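Side-chain contacts in 1-deoxy-D-xylulose 5-phosphate reductoisomerase (Moraxella catarrhalis, PDB 4ZQG), which probably catalyses the NAD(P)H-dependent rearrangement and reduction of 1-deoxy-D-xylulose 5-phosphate to 2-C-methyl-D-erythritol 4-phosphate in the MEP pathway: residues C163-A166 / A167-A170; T358-A361 / V362-A366; M299-L303 / Y304-S308. All coordinates share one frame; numbering follows the deposited sequence.

Interaction 1. Residues C163-A166 / A167-A170; sequences CLPA and AIQA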
loop_
_atom_site.group_PDB
_atom_site.type_symbol
_atom_site.label_atom_id
_atom_site.label_comp_id
_atom_site.label_asym_id
_atom_site.label_seq_id
_atom_site.Cartn_x
_atom_site.Cartn_y
_atom_site.Cartn_z
ATOM N N CYS A 163 -3.808 4.674 -0.984
ATOM C CA CYS A 163 -4.080 3.282 -1.188
ATOM C C CYS A 163 -5.420 2.961 -1.925
ATOM O O CYS A 163 -5.868 1.809 -1.931
ATOM C CB CYS A 163 -4.023 2.600 0.166
ATOM S SG CYS A 163 -2.306 2.461 0.747
ATOM N N LEU A 164 -6.016 3.960 -2.585
ATOM C CA LEU A 164 -7.317 3.834 -3.232
ATOM C C LEU A 164 -7.152 3.993 -4.738
ATOM O O LEU A 164 -6.240 4.659 -5.206
ATOM C CB LEU A 164 -8.296 4.865 -2.656
ATOM C CG LEU A 164 -8.979 4.507 -1.331
ATOM C CD1 LEU A 164 -9.824 5.623 -0.758
ATOM C CD2 LEU A 164 -9.909 3.304 -1.520
ATOM N N PRO A 165 -8.007 3.349 -5.530
ATOM C CA PRO A 165 -7.742 3.478 -6.954
ATOM C C PRO A 165 -7.998 4.913 -7.397
ATOM O O PRO A 165 -8.678 5.649 -6.690
ATOM C CB PRO A 165 -8.739 2.511 -7.602
ATOM C CG PRO A 165 -9.330 1.706 -6.522
ATOM C CD PRO A 165 -9.070 2.367 -5.222
ATOM N N ALA A 166 -7.497 5.286 -8.566
ATOM C CA ALA A 166 -7.595 6.673 -9.042
ATOM C C ALA A 166 -9.017 7.214 -9.087
ATOM O O ALA A 166 -9.322 8.268 -8.498
ATOM C CB ALA A 166 -6.991 6.788 -10.417
ATOM N N ALA A 167 -9.886 6.487 -9.778
ATOM C CA ALA A 167 -11.295 6.841 -9.888
ATOM C C ALA A 167 -11.969 7.213 -8.557
ATOM O O ALA A 167 -12.836 8.117 -8.525
ATOM C CB ALA A 167 -12.030 5.715 -10.561
ATOM N N ILE A 168 -11.557 6.563 -7.460
ATOM C CA ILE A 168 -12.127 6.853 -6.118
ATOM C C ILE A 168 -11.465 8.058 -5.428
ATOM O O ILE A 168 -12.054 8.689 -4.544
ATOM C CB ILE A 168 -12.076 5.587 -5.227
ATOM C CG1 ILE A 168 -12.766 4.436 -5.961
ATOM C CG2 ILE A 168 -12.700 5.843 -3.857
ATOM C CD1 ILE A 168 -13.049 3.212 -5.128
ATOM N N GLN A 169 -10.238 8.372 -5.822
ATOM C CA GLN A 169 -9.583 9.650 -5.429
ATOM C C GLN A 169 -10.315 10.815 -6.116
ATOM O O GLN A 169 -10.681 11.771 -5.467
ATOM C CB GLN A 169 -8.087 9.635 -5.823
ATOM C CG GLN A 169 -7.298 8.485 -5.204
ATOM C CD GLN A 169 -5.834 8.404 -5.591
ATOM O OE1 GLN A 169 -5.436 8.783 -6.679
ATOM N NE2 GLN A 169 -5.039 7.827 -4.706
ATOM N N ALA A 170 -10.565 10.682 -7.426
ATOM C CA ALA A 170 -11.351 11.665 -8.190
ATOM C C ALA A 170 -12.773 11.821 -7.630
ATOM O O ALA A 170 -13.150 12.896 -7.187
ATOM C CB ALA A 170 -11.403 11.280 -9.650
#

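Interaction 2. Residues T358-A361 / V362-A366; sequences TDIA and VIVKA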
loop_
_atom_site.group_PDB
_atom_site.type_symbol
_atom_site.label_atom_id
_atom_site.label_comp_id
_atom_site.label_asym_id
_atom_site.label_seq_id
_atom_site.Cartn_x
_atom_site.Cartn_y
_atom_site.Cartn_z
ATOM N N THR A 358 -9.320 11.415 32.418
ATOM C CA THR A 358 -10.445 10.483 32.314
ATOM C C THR A 358 -11.814 11.150 32.393
ATOM O O THR A 358 -12.829 10.549 32.060
ATOM C CB THR A 358 -10.414 9.463 33.453
ATOM O OG1 THR A 358 -10.204 10.144 34.698
ATOM C CG2 THR A 358 -9.298 8.484 33.234
ATOM N N ASP A 359 -11.849 12.384 32.881
ATOM C CA ASP A 359 -13.079 13.153 32.870
ATOM C C ASP A 359 -13.499 13.563 31.445
ATOM O O ASP A 359 -14.650 13.907 31.242
ATOM C CB ASP A 359 -12.977 14.398 33.783
ATOM C CG ASP A 359 -13.099 14.074 35.294
ATOM O OD1 ASP A 359 -12.708 14.973 36.091
ATOM O OD2 ASP A 359 -13.578 12.971 35.686
ATOM N N ILE A 360 -12.601 13.545 30.465
ATOM C CA ILE A 360 -12.999 13.892 29.106
ATOM C C ILE A 360 -14.084 12.939 28.596
ATOM O O ILE A 360 -14.991 13.356 27.880
ATOM C CB ILE A 360 -11.791 13.951 28.135
ATOM C CG1 ILE A 360 -10.868 15.115 28.554
ATOM C CG2 ILE A 360 -12.252 14.094 26.673
ATOM C CD1 ILE A 360 -9.688 15.400 27.661
ATOM N N ALA A 361 -14.003 11.669 28.978
ATOM C CA ALA A 361 -14.988 10.689 28.530
ATOM C C ALA A 361 -16.367 10.966 29.121
ATOM O O ALA A 361 -17.380 10.913 28.408
ATOM C CB ALA A 361 -14.535 9.276 28.879
ATOM N N VAL A 362 -16.386 11.264 30.416
ATOM C CA VAL A 362 -17.624 11.479 31.178
ATOM C C VAL A 362 -18.430 12.653 30.637
ATOM O O VAL A 362 -19.629 12.576 30.484
ATOM C CB VAL A 362 -17.333 11.773 32.664
ATOM C CG1 VAL A 362 -18.602 11.616 33.485
ATOM C CG2 VAL A 362 -16.231 10.856 33.198
ATOM N N ILE A 363 -17.739 13.738 30.364
ATOM C CA ILE A 363 -18.349 14.981 29.915
ATOM C C ILE A 363 -18.988 14.785 28.565
ATOM O O ILE A 363 -20.089 15.291 28.324
ATOM C CB ILE A 363 -17.287 16.120 29.794
ATOM C CG1 ILE A 363 -16.732 16.502 31.168
ATOM C CG2 ILE A 363 -17.841 17.341 29.053
ATOM C CD1 ILE A 363 -17.798 16.715 32.233
ATOM N N VAL A 364 -18.278 14.077 27.693
ATOM C CA VAL A 364 -18.734 13.834 26.326
ATOM C C VAL A 364 -19.944 12.885 26.261
ATOM O O VAL A 364 -20.840 13.095 25.447
ATOM C CB VAL A 364 -17.596 13.292 25.423
ATOM C CG1 VAL A 364 -18.101 13.006 24.018
ATOM C CG2 VAL A 364 -16.455 14.304 25.333
ATOM N N LYS A 365 -19.987 11.869 27.108
ATOM C CA LYS A 365 -21.140 10.994 27.119
ATOM C C LYS A 365 -22.320 11.780 27.621
ATOM O O LYS A 365 -23.398 11.814 26.982
ATOM C CB LYS A 365 -20.912 9.791 28.019
ATOM C CG LYS A 365 -22.015 8.755 27.919
ATOM C CD LYS A 365 -21.877 7.621 28.947
ATOM C CE LYS A 365 -22.845 6.477 28.630
ATOM N NZ LYS A 365 -22.891 5.426 29.686
ATOM N N ALA A 366 -22.101 12.452 28.753
ATOM C CA ALA A 366 -23.170 13.176 29.414
ATOM C C ALA A 366 -23.790 14.119 28.415
ATOM O O ALA A 366 -25.008 14.253 28.351
ATOM C CB ALA A 366 -22.665 13.922 30.638
#

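Interaction 3. Residues M299-L303 / Y304-S308; sequences MPLDL and YQLGS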
loop_
_atom_site.group_PDB
_atom_site.type_symbol
_atom_site.label_atom_id
_atom_site.label_comp_id
_atom_site.label_asym_id
_atom_site.label_seq_id
_atom_site.Cartn_x
_atom_site.Cartn_y
_atom_site.Cartn_z
ATOM N N MET A 299 13.265 12.280 6.800
ATOM C CA MET A 299 14.252 11.230 6.851
ATOM C C MET A 299 13.492 9.934 6.605
ATOM O O MET A 299 12.602 9.586 7.396
ATOM C CB MET A 299 14.903 11.218 8.235
ATOM C CG MET A 299 15.806 12.427 8.514
ATOM S SD MET A 299 16.316 12.536 10.252
ATOM C CE MET A 299 16.873 10.831 10.428
ATOM N N PRO A 300 13.812 9.201 5.520
ATOM C CA PRO A 300 12.922 8.054 5.198
ATOM C C PRO A 300 13.020 6.949 6.210
ATOM O O PRO A 300 14.013 6.821 6.900
ATOM C CB PRO A 300 13.420 7.572 3.832
ATOM C CG PRO A 300 14.323 8.652 3.327
ATOM C CD PRO A 300 14.896 9.323 4.536
ATOM N N LEU A 301 11.954 6.195 6.332
ATOM C CA LEU A 301 11.941 5.034 7.172
ATOM C C LEU A 301 13.061 4.085 6.744
ATOM O O LEU A 301 13.226 3.810 5.562
ATOM C CB LEU A 301 10.568 4.368 7.018
ATOM C CG LEU A 301 10.246 3.217 7.949
ATOM C CD1 LEU A 301 10.377 3.562 9.426
ATOM C CD2 LEU A 301 8.839 2.782 7.656
ATOM N N ASP A 302 13.821 3.591 7.714
ATOM C CA ASP A 302 14.833 2.558 7.483
ATOM C C ASP A 302 14.293 1.162 7.893
ATOM O O ASP A 302 14.211 0.839 9.100
ATOM C CB ASP A 302 16.091 2.874 8.285
ATOM C CG ASP A 302 17.162 1.779 8.186
ATOM O OD1 ASP A 302 18.025 1.772 9.060
ATOM O OD2 ASP A 302 17.178 0.949 7.237
ATOM N N LEU A 303 13.962 0.333 6.896
ATOM C CA LEU A 303 13.318 -0.947 7.168
ATOM C C LEU A 303 14.232 -1.905 7.899
ATOM O O LEU A 303 13.776 -2.733 8.647
ATOM C CB LEU A 303 12.848 -1.611 5.890
ATOM C CG LEU A 303 11.855 -0.828 5.065
ATOM C CD1 LEU A 303 11.715 -1.486 3.721
ATOM C CD2 LEU A 303 10.527 -0.740 5.771
ATOM N N TYR A 304 15.526 -1.801 7.691
ATOM C CA TYR A 304 16.452 -2.612 8.473
ATOM C C TYR A 304 16.366 -2.378 10.019
ATOM O O TYR A 304 16.417 -3.336 10.789
ATOM C CB TYR A 304 17.887 -2.489 7.911
ATOM C CG TYR A 304 18.006 -2.958 6.472
ATOM C CD1 TYR A 304 17.169 -3.953 5.961
ATOM C CD2 TYR A 304 18.944 -2.422 5.626
ATOM C CE1 TYR A 304 17.262 -4.395 4.641
ATOM C CE2 TYR A 304 19.055 -2.847 4.299
ATOM C CZ TYR A 304 18.208 -3.838 3.814
ATOM O OH TYR A 304 18.277 -4.252 2.522
ATOM N N GLN A 305 16.129 -1.142 10.465
ATOM C CA GLN A 305 16.171 -0.863 11.906
ATOM C C GLN A 305 14.784 -0.827 12.548
ATOM O O GLN A 305 14.613 -0.310 13.638
ATOM C CB GLN A 305 16.957 0.417 12.185
ATOM C CG GLN A 305 18.268 0.534 11.393
ATOM C CD GLN A 305 19.465 -0.228 11.965
ATOM O OE1 GLN A 305 20.116 -1.027 11.263
ATOM N NE2 GLN A 305 19.784 0.038 13.226
ATOM N N LEU A 306 13.813 -1.456 11.918
ATOM C CA LEU A 306 12.431 -1.308 12.332
ATOM C C LEU A 306 12.181 -2.080 13.606
ATOM O O LEU A 306 11.635 -1.563 14.581
ATOM C CB LEU A 306 11.490 -1.812 11.225
ATOM C CG LEU A 306 10.299 -0.933 10.844
ATOM C CD1 LEU A 306 10.419 0.487 11.293
ATOM C CD2 LEU A 306 10.133 -0.913 9.352
ATOM N N GLY A 307 12.612 -3.325 13.596
ATOM C CA GLY A 307 12.450 -4.184 14.739
ATOM C C GLY A 307 11.166 -4.924 14.518
ATOM O O GLY A 307 11.049 -5.651 13.539
ATOM N N SER A 308 10.202 -4.717 15.407
ATOM C CA SER A 308 8.944 -5.399 15.304
ATOM C C SER A 308 7.802 -4.403 15.406
ATOM O O SER A 308 7.721 -3.645 16.343
ATOM C CB SER A 308 8.851 -6.461 16.391
ATOM O OG SER A 308 8.603 -5.857 17.640
HETATM O O HOH W 1 20.402 0.006 8.161
#

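Interaction 1. Residues C163-A166 / A167-A170
Ala170 N meets Ala166 O at 2.9 Å in a nearly straight hydrogen bond. Gln169 N reaches Pro165 O at 3.3 Å. These are the opening i to i+4 bonds of helix 166-170. Two bent, weak i to i+3 bonds accompany them: Ile168 N to Pro165 O (3.1 Å) and Gln169 N to Ala166 O (2.8 Å). Pro165 O thus receives two N-H groups, that of Ile168 weakly.

The polar side chain is that of Gln169. CG sits beside its own backbone N (chi1 -58°), and the extended chain runs back past the first turn, with CG 3.5 Å from Pro165 O. This brings the amide to the preceding helix. NE2 bonds Tyr161 O of helix 155-162. OE1 bonds Tyr290 OH, from another part of the chain.

The apolar part is on Ile168. Its CD1 lies alongside Pro165 CD (4.1 Å), both side chains pointing the same way. Its other branch, CG2, meets Leu164 CD1 at 4.2 Å. Ile182 of strand 182-189 packs on both Leu164 and Ile168.

The arrangement is a helix N-terminus with proline at the N-cap position, in the tight link between helices 155-162 and 166-170.

Interaction 2. Residues T358-A361 / V362-A366
Asp359 O accepts Ile363 N at 3.2 Å in a fairly straight bond (164° at the hydrogen). Ala361 O accepts Lys365 N in much the same way, at 3.1 Å. Between them Val364 N makes a weak bond to Ile360 O at 3.4 Å. Helix 359-368 runs without a break from one segment into the other, with i to i+4 bonding.

The side chains settle against this backbone. Each beta-branched residue of 362-366 lays one gamma carbon back towards the previous turn. Val364 CG2 comes closest, 3.1 Å from Ile360 O. With CG1 anti to the backbone N (chi1 178°), CG2 falls beside that N and meets Ile360 O. Ile363 CG1 takes the equivalent place, 3.3 Å from Asp359 O. Val362 CG2 lies 3.6 Å from Thr358 O, on the more exposed side. The apolar side-chain pair is Ile360 CG2 and Val364 CG2, 4.4 Å apart. Asp359 turns its OD1 back to Cys356 N, while Lys365 stretches away from the turn.

Ile360 is buried against helices 333-351, 320-331 and 220-228. Val364 packs on Leu339, and Ile363 on Lys405 and Ile406 of helix 387-409. One face of the helix is buried (Ile360, Ile363, Val364) and the other more exposed (Val362, Lys365). This is consistent with the helical bundle that forms the C-terminal domain of DXP reductoisomerases.

Interaction 3. Residues M299-L303 / Y304-S308
Leu306 packs on Leu303 and Leu301, the tight side of this contact. Its CD2 lies 3.6 Å from Leu303 CD2, the two side chains running side by side in the same direction. Its other methyl, CD1, meets Leu301 CD1, also at 3.6 Å, and here the side chains cross at about a right angle. One leucine thus touches two others, one with each branch. Leu306 has chi1 -133°, well away from a staggered value. Val259 packs on both Leu301 and Leu306. The second subunit closes in as well: its Trp186 touches Leu303 and its Phe271 touches Leu301.

The solvent side is polar and looser. A chi1 of 175° swings the Asp302 carboxylate away from its own N and beside its carbonyl carbon, towards the residues that follow. OD2 receives a weak bond from Tyr304 N at 3.2 Å. The carboxylate is turned almost perpendicular to the Tyr304 ring. A water donates to Asp302 OD1 at 3.1 Å and to Gln305 OE1 at 3.3 Å, though the placement of Asp302 against Gln305 is itself doubtful. The water also lies in the plane of the Tyr304 ring, at its edge. The ring itself leads away, and its OH bonds Val252 O of the second subunit.

The backbone closes through Gln305 N to Asp302 O at 3.1 Å, with the donor well above the carbonyl plane. Residues 302-305 therefore form a beta turn, opened by a weak Asx turn at Asp302. Gly307, with positive phi, leads out of it. Gly307 and Ser308 then pair antiparallel with a strand of the second subunit, so the turn delivers the chain into a sheet that crosses the dimer interface.

Overall arrangement
The three contacts are separate local structures that do not touch. Interactions 1 and 3 are the nearer pair, with centres 28 Å apart and nearest atoms about 13 Å apart. Interaction 3 packs broadly on the second subunit; interaction 1 reaches it through Cys163, on Leu272 of that chain. Interaction 2 lies apart, its centre 37 Å from that of interaction 1, on the opposite side of the chain's centre, and 38 Å from that of interaction 3. It is a helix of the C-terminal region; its Ile360 side chain is about 14 Å from both the bound fosmidomycin and the NAD. Interaction 1 follows helix 155-162, which carries the magnesium ligand Glu156.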